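Local structure of early 35 kDa protein (Autographa californica nucleopolyhedrovirus, 1I3S) at residues Phe46-Pro51 against Phe168-Ile173; Val55-Asn60 against Glu98-Ser103; Leu190-Val195 against Leu281-Ser286; Phe247-Ser252 against Tyr259-Phe264. The protein inhibits host caspases, blocking the apoptotic response of infected insect cells, and also suppresses the host RNA interference antiviral response. The protein carries 1 engineered substitution. All coordinates share one frame; numbering follows the deposited sequence.

Interaction 1: Phe46-Pro51 against Phe168-Ile173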
# COMPACT_ATOMS: atom_id res chain seq x y z
N PHE A 46 9.50 4.19 4.31
CA PHE A 46 8.13 4.67 4.08
C PHE A 46 7.77 5.60 5.17
O PHE A 46 8.43 5.63 6.20
CB PHE A 46 7.16 3.48 4.04
CG PHE A 46 7.15 2.68 5.29
CD1 PHE A 46 6.52 3.17 6.44
CD2 PHE A 46 7.79 1.45 5.34
CE1 PHE A 46 6.53 2.44 7.62
CE2 PHE A 46 7.81 0.71 6.52
CZ PHE A 46 7.18 1.20 7.65
N ASN A 47 6.73 6.39 4.97
CA ASN A 47 6.33 7.36 6.01
C ASN A 47 5.39 6.74 6.97
O ASN A 47 4.74 5.69 6.66
CB ASN A 47 5.69 8.61 5.37
CG ASN A 47 6.69 9.46 4.62
OD1 ASN A 47 7.67 9.95 5.22
ND2 ASN A 47 6.49 9.63 3.33
N ILE A 48 5.30 7.34 8.15
CA ILE A 48 4.42 6.86 9.21
C ILE A 48 4.14 8.09 10.00
O ILE A 48 5.02 8.98 10.15
CB ILE A 48 5.13 5.71 10.01
CG1 ILE A 48 4.13 4.98 10.89
CG2 ILE A 48 6.28 6.24 10.87
CD1 ILE A 48 4.73 3.69 11.43
N SER A 49 2.92 8.19 10.52
CA SER A 49 2.44 9.39 11.25
C SER A 49 2.80 9.65 12.68
O SER A 49 2.20 10.54 13.34
CB SER A 49 0.92 9.44 11.13
OG SER A 49 0.33 8.60 12.08
N GLY A 50 3.77 8.93 13.21
CA GLY A 50 4.13 9.12 14.59
C GLY A 50 5.31 8.23 14.85
O GLY A 50 5.62 7.33 14.03
N PRO A 51 6.01 8.43 15.97
CA PRO A 51 7.18 7.59 16.26
C PRO A 51 6.84 6.17 16.66
O PRO A 51 5.87 5.93 17.40
CB PRO A 51 7.90 8.38 17.35
CG PRO A 51 6.72 8.98 18.12
CD PRO A 51 5.75 9.41 17.04
N PHE A 168 4.66 -2.88 12.97
CA PHE A 168 5.16 -1.63 13.60
C PHE A 168 4.18 -1.03 14.54
O PHE A 168 3.11 -0.54 14.13
CB PHE A 168 5.53 -0.60 12.50
CG PHE A 168 6.52 -1.09 11.48
CD1 PHE A 168 7.88 -0.79 11.59
CD2 PHE A 168 6.11 -1.89 10.41
CE1 PHE A 168 8.82 -1.29 10.64
CE2 PHE A 168 7.01 -2.39 9.48
CZ PHE A 168 8.37 -2.08 9.59
N GLU A 169 4.50 -1.06 15.83
CA GLU A 169 3.64 -0.46 16.88
C GLU A 169 4.02 1.00 17.01
O GLU A 169 5.19 1.31 17.27
CB GLU A 169 3.88 -1.19 18.20
CG GLU A 169 2.86 -0.86 19.29
CD GLU A 169 3.25 -1.41 20.64
OE1 GLU A 169 2.76 -0.88 21.66
OE2 GLU A 169 4.05 -2.37 20.69
N TYR A 170 3.08 1.92 16.82
CA TYR A 170 3.42 3.37 16.92
C TYR A 170 2.34 4.27 17.45
O TYR A 170 1.16 3.87 17.63
CB TYR A 170 3.83 3.90 15.56
CG TYR A 170 2.66 4.05 14.59
CD1 TYR A 170 2.09 2.94 13.96
CD2 TYR A 170 2.18 5.32 14.25
CE1 TYR A 170 1.08 3.09 13.02
CE2 TYR A 170 1.17 5.47 13.32
CZ TYR A 170 0.64 4.36 12.70
OH TYR A 170 -0.29 4.53 11.71
N ASN A 171 2.73 5.52 17.73
CA ASN A 171 1.76 6.52 18.26
C ASN A 171 1.59 7.66 17.31
O ASN A 171 2.52 8.46 17.08
CB ASN A 171 2.24 7.05 19.63
CG ASN A 171 2.32 5.94 20.68
OD1 ASN A 171 3.39 5.72 21.29
ND2 ASN A 171 1.22 5.25 20.90
N PRO A 172 0.40 7.76 16.70
CA PRO A 172 0.04 8.80 15.74
C PRO A 172 0.20 10.18 16.29
O PRO A 172 -0.27 10.46 17.41
CB PRO A 172 -1.43 8.53 15.46
CG PRO A 172 -1.63 7.15 15.85
CD PRO A 172 -0.73 6.87 16.98
N ILE A 173 0.85 11.07 15.54
CA ILE A 173 0.97 12.48 15.98
C ILE A 173 -0.08 13.28 15.27
O ILE A 173 -0.29 13.11 14.05
CB ILE A 173 2.28 13.15 15.60
CG1 ILE A 173 3.46 12.43 16.23
CG2 ILE A 173 2.23 14.59 16.05
CD1 ILE A 173 3.35 12.33 17.71
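The amide N of I173 donates to S49 O at 2.6 Å, almost straight at the hydrogen (168°). A second main-chain bond, from N171 N to P51 O (3.2 Å), ties the chain on the other side of P172. Between the two, G50 lies against the N171-P172 backbone, its CA making a CA-H...O contact to N171 O at 3.0 Å. The two bonds join the chain just beyond the strand ends.

The side chains meet on the strand side of these bonds. I48 reaches over one face of Y170: its CG1 stands 3.8 Å from the ring centroid, nearly on the ring normal, a CH-pi contact, while CD1 lies 3.7 Å from Y170 CD1. Because CG of Y170 sits between its own backbone N and carbonyl carbon (chi1 73°), the ring rises beside I48 and brings its CE2 edge to S49 OG. That hydroxyl has its hydrogen bond elsewhere, with K176 O, and the Y170 hydroxyl pairs with D17. Farther down the strands, F46 points the edge at its CZ over the centre of the F168 ring, a T-shaped pair with centroids 5.4 Å apart and planes at 84°. P51 CD and I173 CD1 touch at 3.8 Å at the outer end.

The chemistry thus divides: two backbone bonds fix the loops, whereas CH-pi and edge-to-face packing joins buried side chains of strand 42-48 to strand 166-170, which belong to different sheets.

Interaction 2: Val55-Asn60 against Glu98-Ser103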
# COMPACT_ATOMS: atom_id res chain seq x y z
N VAL A 55 8.86 -3.18 17.24
CA VAL A 55 8.82 -3.82 15.93
C VAL A 55 8.89 -5.27 16.16
O VAL A 55 9.73 -5.76 16.93
CB VAL A 55 10.02 -3.43 15.05
CG1 VAL A 55 9.89 -4.14 13.70
CG2 VAL A 55 10.08 -1.94 14.86
N THR A 56 8.01 -6.00 15.49
CA THR A 56 7.95 -7.46 15.64
C THR A 56 7.73 -8.10 14.34
O THR A 56 7.29 -7.45 13.39
CB THR A 56 6.79 -7.86 16.56
OG1 THR A 56 6.89 -7.11 17.77
CG2 THR A 56 6.84 -9.33 16.90
N ARG A 57 8.02 -9.39 14.27
CA ARG A 57 7.78 -10.18 13.05
C ARG A 57 6.58 -11.00 13.37
O ARG A 57 6.35 -11.34 14.54
CB ARG A 57 9.00 -11.05 12.72
CG ARG A 57 10.28 -10.24 12.53
CD ARG A 57 11.48 -11.13 12.22
NE ARG A 57 11.23 -11.92 11.03
CZ ARG A 57 12.16 -12.52 10.31
NH1 ARG A 57 13.44 -12.42 10.68
NH2 ARG A 57 11.82 -13.23 9.24
N LYS A 58 5.77 -11.33 12.38
CA LYS A 58 4.56 -12.14 12.62
C LYS A 58 4.47 -13.23 11.64
O LYS A 58 5.13 -13.19 10.60
CB LYS A 58 3.31 -11.25 12.58
CG LYS A 58 3.17 -10.42 13.86
CD LYS A 58 1.95 -9.57 13.85
CE LYS A 58 1.65 -9.04 15.22
NZ LYS A 58 0.29 -8.43 15.22
N ASN A 59 3.64 -14.22 11.92
CA ASN A 59 3.52 -15.38 11.01
C ASN A 59 3.01 -15.04 9.68
O ASN A 59 2.16 -14.14 9.54
CB ASN A 59 2.62 -16.45 11.65
CG ASN A 59 2.65 -17.76 10.89
OD1 ASN A 59 1.95 -17.94 9.86
ND2 ASN A 59 3.47 -18.68 11.37
N ASN A 60 3.48 -15.75 8.67
CA ASN A 60 3.05 -15.50 7.29
C ASN A 60 1.59 -15.73 7.06
O ASN A 60 1.03 -15.20 6.07
CB ASN A 60 3.87 -16.34 6.32
CG ASN A 60 5.28 -15.83 6.18
OD1 ASN A 60 5.61 -14.71 6.63
ND2 ASN A 60 6.14 -16.63 5.56
N GLU A 98 18.06 -10.59 14.19
CA GLU A 98 19.16 -11.30 13.50
C GLU A 98 19.11 -11.02 12.04
O GLU A 98 20.15 -11.13 11.35
CB GLU A 98 19.07 -12.83 13.76
N HIS A 99 17.94 -10.62 11.54
CA HIS A 99 17.82 -10.39 10.10
C HIS A 99 17.22 -9.12 9.62
O HIS A 99 16.95 -8.98 8.41
CB HIS A 99 17.08 -11.55 9.46
CG HIS A 99 17.57 -12.89 9.91
ND1 HIS A 99 16.91 -13.63 10.87
CD2 HIS A 99 18.66 -13.60 9.56
CE1 HIS A 99 17.58 -14.75 11.09
NE2 HIS A 99 18.65 -14.75 10.30
N TYR A 100 16.95 -8.17 10.49
CA TYR A 100 16.39 -6.90 10.00
C TYR A 100 16.87 -5.88 10.92
O TYR A 100 17.34 -6.21 12.04
CB TYR A 100 14.85 -6.95 9.92
CG TYR A 100 14.09 -6.90 11.23
CD1 TYR A 100 14.07 -5.73 12.01
CD2 TYR A 100 13.38 -8.01 11.69
CE1 TYR A 100 13.38 -5.68 13.21
CE2 TYR A 100 12.68 -7.96 12.90
CZ TYR A 100 12.69 -6.80 13.66
OH TYR A 100 12.05 -6.76 14.89
N SER A 101 16.80 -4.63 10.51
CA SER A 101 17.28 -3.53 11.33
C SER A 101 16.43 -2.35 10.97
O SER A 101 16.28 -2.00 9.77
CB SER A 101 18.76 -3.30 10.98
OG SER A 101 19.33 -2.28 11.78
N VAL A 102 15.86 -1.70 11.98
CA VAL A 102 14.94 -0.57 11.72
C VAL A 102 15.20 0.65 12.52
O VAL A 102 15.58 0.56 13.69
CB VAL A 102 13.46 -1.00 11.98
CG1 VAL A 102 12.54 0.21 11.90
CG2 VAL A 102 13.04 -2.04 10.98
N SER A 103 14.99 1.81 11.91
CA SER A 103 15.17 3.06 12.66
C SER A 103 14.09 4.01 12.31
O SER A 103 13.70 4.14 11.12
CB SER A 103 16.54 3.68 12.41
OG SER A 103 16.61 4.35 11.17
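The Y100 ring receives R57 at its edge: CD of the arginine lies in the ring plane, 3.5 Å from Y100 CE2. The guanidinium itself is turned about 63° from this ring. It stands almost perpendicular to the imidazole of H99, whose ND1 lies near the guanidinium plane, 3.7 Å from R57 NH1. One face of the H99 ring is lined by CB of the preceding E98.

At the far end of the tyrosine, the hydroxyl gives a weak hydrogen bond to V55 O at 3.2 Å. The valine also packs CG1 against Y100 CE1 (3.8 Å), the branch lying alongside the ring and pointing the opposite way. A bend at chi3 (58°) turns the guanidinium of R57 away from the aliphatic part of its chain, so that CG and CD serve the tyrosine while the charged end finds other partners: NE bonds to N163 O, NH2 to F158 O, and the F158 ring makes a cation-pi contact.

The axes of pieces 55-57 and 100-103 approach to 9.5 Å, too far for a backbone ladder; side chains and the weak bond to the V55 carbonyl make the contact. Strand 52-57 pairs with strand 166-170 in the large mixed sheet, and strand 100-106 lies between 148-154 and 93-96 in the four-stranded sheet. Y100 also touches L166, and V55 touches F168 and F95, placing the contact between the two sheets.

Interaction 3: Leu190-Val195 against Leu281-Ser286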
# COMPACT_ATOMS: atom_id res chain seq x y z
N LEU A 190 5.75 7.18 -14.51
CA LEU A 190 4.63 6.25 -14.40
C LEU A 190 4.92 5.17 -13.40
O LEU A 190 6.00 4.50 -13.43
CB LEU A 190 4.35 5.65 -15.78
CG LEU A 190 3.82 6.66 -16.80
CD1 LEU A 190 3.97 6.10 -18.19
CD2 LEU A 190 2.35 6.97 -16.49
N TYR A 191 3.97 4.95 -12.50
CA TYR A 191 4.16 3.93 -11.45
C TYR A 191 3.13 2.87 -11.47
O TYR A 191 1.92 3.17 -11.53
CB TYR A 191 4.20 4.61 -10.08
CG TYR A 191 5.09 5.83 -10.06
CD1 TYR A 191 4.58 7.10 -10.38
CD2 TYR A 191 6.46 5.71 -9.82
CE1 TYR A 191 5.41 8.21 -10.47
CE2 TYR A 191 7.32 6.82 -9.92
CZ TYR A 191 6.79 8.07 -10.25
OH TYR A 191 7.64 9.16 -10.37
N GLU A 192 3.55 1.61 -11.45
CA GLU A 192 2.55 0.53 -11.41
C GLU A 192 2.38 0.15 -9.97
O GLU A 192 3.37 -0.11 -9.26
CB GLU A 192 2.94 -0.72 -12.24
CG GLU A 192 1.77 -1.77 -12.18
CD GLU A 192 1.90 -3.02 -13.08
OE1 GLU A 192 1.84 -2.87 -14.32
OE2 GLU A 192 2.03 -4.15 -12.54
N TYR A 193 1.13 0.16 -9.52
CA TYR A 193 0.80 -0.20 -8.13
C TYR A 193 0.26 -1.59 -8.07
O TYR A 193 -0.30 -2.11 -9.06
CB TYR A 193 -0.29 0.71 -7.54
CG TYR A 193 0.10 2.14 -7.31
CD1 TYR A 193 0.11 3.06 -8.35
CD2 TYR A 193 0.44 2.58 -6.04
CE1 TYR A 193 0.44 4.39 -8.13
CE2 TYR A 193 0.77 3.91 -5.81
CZ TYR A 193 0.78 4.81 -6.86
OH TYR A 193 1.19 6.11 -6.64
N ASP A 194 0.44 -2.21 -6.91
CA ASP A 194 -0.10 -3.54 -6.61
C ASP A 194 -0.01 -3.64 -5.13
O ASP A 194 0.95 -4.18 -4.57
CB ASP A 194 0.67 -4.66 -7.29
CG ASP A 194 -0.08 -5.99 -7.19
OD1 ASP A 194 -1.28 -5.97 -6.81
OD2 ASP A 194 0.53 -7.05 -7.49
N VAL A 195 -1.02 -3.08 -4.48
CA VAL A 195 -1.12 -3.04 -3.01
C VAL A 195 -2.57 -3.10 -2.63
O VAL A 195 -3.42 -2.62 -3.39
CB VAL A 195 -0.46 -1.72 -2.47
CG1 VAL A 195 -1.13 -0.51 -3.09
CG2 VAL A 195 -0.54 -1.64 -0.97
N LEU A 281 -5.44 -1.41 -5.39
CA LEU A 281 -4.82 -0.77 -6.58
C LEU A 281 -3.97 -1.91 -7.10
O LEU A 281 -2.73 -1.96 -6.92
CB LEU A 281 -3.96 0.43 -6.15
CG LEU A 281 -4.60 1.55 -5.30
CD1 LEU A 281 -3.55 2.53 -4.78
CD2 LEU A 281 -5.65 2.26 -6.12
N HIS A 282 -4.65 -2.85 -7.74
CA HIS A 282 -4.04 -4.05 -8.27
C HIS A 282 -3.69 -3.92 -9.73
O HIS A 282 -4.59 -3.89 -10.60
CB HIS A 282 -5.05 -5.18 -8.01
CG HIS A 282 -4.59 -6.53 -8.43
ND1 HIS A 282 -3.34 -7.03 -8.15
CD2 HIS A 282 -5.27 -7.53 -9.04
CE1 HIS A 282 -3.26 -8.28 -8.57
NE2 HIS A 282 -4.42 -8.61 -9.12
N ASN A 283 -2.40 -3.83 -10.02
CA ASN A 283 -1.91 -3.71 -11.41
C ASN A 283 -2.49 -2.58 -12.12
O ASN A 283 -3.04 -2.75 -13.22
CB ASN A 283 -2.24 -4.94 -12.25
CG ASN A 283 -1.58 -6.20 -11.75
OD1 ASN A 283 -0.33 -6.25 -11.52
ND2 ASN A 283 -2.39 -7.23 -11.59
N VAL A 284 -2.42 -1.40 -11.53
CA VAL A 284 -2.95 -0.19 -12.18
C VAL A 284 -1.77 0.69 -12.30
O VAL A 284 -0.80 0.56 -11.52
CB VAL A 284 -4.00 0.51 -11.30
CG1 VAL A 284 -5.30 -0.27 -11.32
CG2 VAL A 284 -3.46 0.62 -9.88
N THR A 285 -1.80 1.61 -13.26
CA THR A 285 -0.65 2.52 -13.46
C THR A 285 -1.13 3.90 -13.18
O THR A 285 -2.34 4.17 -13.26
CB THR A 285 -0.11 2.37 -14.89
OG1 THR A 285 0.30 1.01 -15.09
CG2 THR A 285 1.09 3.29 -15.13
N SER A 286 -0.22 4.80 -12.82
CA SER A 286 -0.63 6.20 -12.53
C SER A 286 0.56 7.13 -12.56
O SER A 286 1.73 6.68 -12.42
CB SER A 286 -1.31 6.25 -11.16
OG SER A 286 -1.67 7.57 -10.80
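D194 and H282 lie side by side and point the same way on one face of the sheet, with the carboxylate and imidazole planes 39° apart. ND1 of the histidine donates to D194 OD1 at 2.7 Å and 169°. The oxygen lies in the ring plane, but the donor comes from above the carboxylate plane. Both side chains have CG anti to the backbone N, which sends them out together from this non-hydrogen-bonded pair.

The other face carries Y193 and L281, also alongside each other, their CB atoms 3.9 Å apart. V284, directly across from Y193, puts CG2 3.9 Å from the same Y193 CB, and Y193 CE1 reaches S286 CB at 4.0 Å. The tyrosine ring is further fixed by stacking on H183 and by a bond from its hydroxyl to L288 O, while the S286 hydroxyl pairs with S215.

The backbones are antiparallel, with Y191 N to S286 O and Y193 N to V284 O both at 2.8 Å. The register shifts by one between Y193 and D194, where the geometry fits a classic bulge (D194 and V195 facing L281) and a G1 bulge (N283 and V284 facing Y193). N283 takes a left-handed backbone conformation, the ladder carries on past this corner from strand 276-282 to strand 284-286, and Y193 O receives weak bonds from both amides.

The contact therefore combines a partly exposed polar face, whose carboxylate would probably stabilise positive charge on the imidazole, with a buried, largely apolar face in which the Y193 and S286 hydroxyls are bonded.

Interaction 4: Phe247-Ser252 against Tyr259-Phe264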
# COMPACT_ATOMS: atom_id res chain seq x y z
N PHE A 247 -17.44 -4.53 -20.25
CA PHE A 247 -17.69 -4.92 -21.65
C PHE A 247 -18.69 -6.02 -21.69
O PHE A 247 -19.04 -6.61 -20.63
CB PHE A 247 -16.39 -5.34 -22.34
CG PHE A 247 -15.69 -6.52 -21.70
CD1 PHE A 247 -16.15 -7.82 -21.88
CD2 PHE A 247 -14.51 -6.33 -20.97
CE1 PHE A 247 -15.45 -8.91 -21.36
CE2 PHE A 247 -13.81 -7.42 -20.44
CZ PHE A 247 -14.27 -8.70 -20.63
N THR A 248 -19.18 -6.30 -22.88
CA THR A 248 -20.22 -7.34 -23.11
C THR A 248 -19.72 -8.48 -23.92
O THR A 248 -18.74 -8.34 -24.67
CB THR A 248 -21.40 -6.74 -23.88
OG1 THR A 248 -21.95 -5.66 -23.15
CG2 THR A 248 -22.45 -7.79 -24.12
N THR A 249 -20.36 -9.63 -23.77
CA THR A 249 -20.06 -10.82 -24.60
C THR A 249 -21.39 -11.50 -24.88
O THR A 249 -22.24 -11.65 -23.97
CB THR A 249 -19.09 -11.84 -23.91
OG1 THR A 249 -19.58 -12.21 -22.62
CG2 THR A 249 -17.70 -11.25 -23.77
N GLU A 250 -21.60 -11.88 -26.14
CA GLU A 250 -22.87 -12.55 -26.55
C GLU A 250 -22.61 -13.75 -27.44
O GLU A 250 -21.62 -13.78 -28.23
CB GLU A 250 -23.79 -11.54 -27.28
N SER A 251 -23.47 -14.76 -27.32
CA SER A 251 -23.36 -16.01 -28.12
C SER A 251 -23.71 -15.76 -29.54
O SER A 251 -24.68 -15.04 -29.83
CB SER A 251 -24.27 -17.09 -27.54
N SER A 252 -22.93 -16.34 -30.45
CA SER A 252 -23.14 -16.20 -31.92
C SER A 252 -24.13 -17.23 -32.44
O SER A 252 -24.88 -16.96 -33.40
CB SER A 252 -21.80 -16.33 -32.66
N TYR A 259 -23.73 -11.12 -21.54
CA TYR A 259 -22.94 -11.07 -20.28
C TYR A 259 -22.29 -9.73 -20.13
O TYR A 259 -21.49 -9.30 -20.98
CB TYR A 259 -21.86 -12.14 -20.30
CG TYR A 259 -22.37 -13.56 -20.28
CD1 TYR A 259 -21.53 -14.63 -20.61
CD2 TYR A 259 -23.70 -13.85 -19.91
CE1 TYR A 259 -21.99 -15.95 -20.58
CE2 TYR A 259 -24.17 -15.18 -19.87
CZ TYR A 259 -23.31 -16.22 -20.21
OH TYR A 259 -23.76 -17.51 -20.18
N ASN A 260 -22.61 -9.04 -19.05
CA ASN A 260 -21.99 -7.72 -18.80
C ASN A 260 -20.87 -7.86 -17.82
O ASN A 260 -21.09 -7.86 -16.57
CB ASN A 260 -23.02 -6.74 -18.28
CG ASN A 260 -24.15 -6.56 -19.24
OD1 ASN A 260 -25.30 -6.92 -18.92
ND2 ASN A 260 -23.85 -6.04 -20.42
N TRP A 261 -19.65 -8.00 -18.34
CA TRP A 261 -18.49 -8.13 -17.46
C TRP A 261 -18.13 -6.85 -16.74
O TRP A 261 -18.21 -5.74 -17.32
CB TRP A 261 -17.27 -8.60 -18.24
CG TRP A 261 -17.42 -9.91 -18.91
CD1 TRP A 261 -18.32 -10.23 -19.88
CD2 TRP A 261 -16.55 -11.05 -18.77
NE1 TRP A 261 -18.07 -11.50 -20.36
CE2 TRP A 261 -16.99 -12.02 -19.70
CE3 TRP A 261 -15.45 -11.34 -17.95
CZ2 TRP A 261 -16.36 -13.28 -19.84
CZ3 TRP A 261 -14.81 -12.59 -18.09
CH2 TRP A 261 -15.27 -13.54 -19.04
N LYS A 262 -17.76 -6.98 -15.47
CA LYS A 262 -17.34 -5.82 -14.66
C LYS A 262 -16.17 -6.30 -13.87
O LYS A 262 -16.31 -6.86 -12.77
CB LYS A 262 -18.47 -5.34 -13.73
CG LYS A 262 -18.23 -3.95 -13.18
CD LYS A 262 -19.25 -3.54 -12.14
CE LYS A 262 -19.03 -2.08 -11.71
NZ LYS A 262 -19.92 -1.59 -10.62
N ILE A 263 -14.98 -6.13 -14.42
CA ILE A 263 -13.76 -6.59 -13.74
C ILE A 263 -12.79 -5.49 -13.42
O ILE A 263 -13.09 -4.29 -13.62
CB ILE A 263 -13.06 -7.66 -14.59
CG1 ILE A 263 -12.75 -7.11 -15.98
CG2 ILE A 263 -13.98 -8.86 -14.71
CD1 ILE A 263 -11.93 -8.03 -16.83
N PHE A 264 -11.63 -5.87 -12.89
CA PHE A 264 -10.57 -4.91 -12.52
C PHE A 264 -11.01 -3.70 -11.77
O PHE A 264 -10.63 -2.56 -12.13
CB PHE A 264 -9.84 -4.43 -13.76
CG PHE A 264 -9.25 -5.51 -14.56
CD1 PHE A 264 -8.80 -6.66 -13.95
CD2 PHE A 264 -9.10 -5.35 -15.94
CE1 PHE A 264 -8.21 -7.67 -14.69
CE2 PHE A 264 -8.50 -6.36 -16.71
CZ PHE A 264 -8.05 -7.52 -16.08
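Aromatic packing joins F247 and W261, a hydrogen-bonded pair of an antiparallel ladder. The phenylalanine ring lies over one face of the indole, in an offset stack on the five-membered ring with centroids 4.5 Å apart and planes at 28°. W261 CB lies over the F247 face, a CH-pi contact of 3.8 Å to the centroid. F247 takes the rotamer with CG between N and the carbonyl carbon (chi1 60°), which swings its ring across toward the tryptophan. I263 CD1 adds an apolar touch to F247 CE2 at 4.1 Å.

Polar side chains add two links. NE1 of W261 donates to T249 OG1 at 2.8 Å and 160°, with the hydroxyl oxygen in the indole plane; the edge bond and the stack together fix the rotation of the indole. On the opposite face of the sheet, N260 ND2 makes only a weak bond to T248 OG1.

Backbone bonds pair F247 with W261, including W261 N to F247 O at 2.7 Å, and T249 with Y259, whose N donates to T249 O at 2.9 Å.

These residues close the hairpin of strands 238-249 and 259-271; its tip projects from the large mixed sheet, where 227-234 and 276-282 flank it. Beside strand 259-271 runs the loop beyond helix 61-75: R79 bonds to the backbone of N260 and K262, while Y81 meets the Y259 ring and makes a T-shaped pair with W261.

Overall arrangement
Interactions 1 and 2 form one packed region: their centres are about 16 Å apart, and F168 bridges them, with CD1 4.1 Å from V55 CG2 and CE1 4.2 Å from V102 CG1. Together they bind the four-stranded sheet to the large mixed sheet. Interactions 3 and 4 lie in that mixed sheet, about 24 Å apart between centres and linked through adjacent strands 259-271 and 276-282. Interaction 4 is remote from interaction 1, about 44 Å between centres, across the middle of the chain. The bound dithiothreitol, probably from the crystallisation liquor, sits in a pocket formed by L43, M45, Y132, C136, L140 and A182, about 5 Å from the F46 side chain.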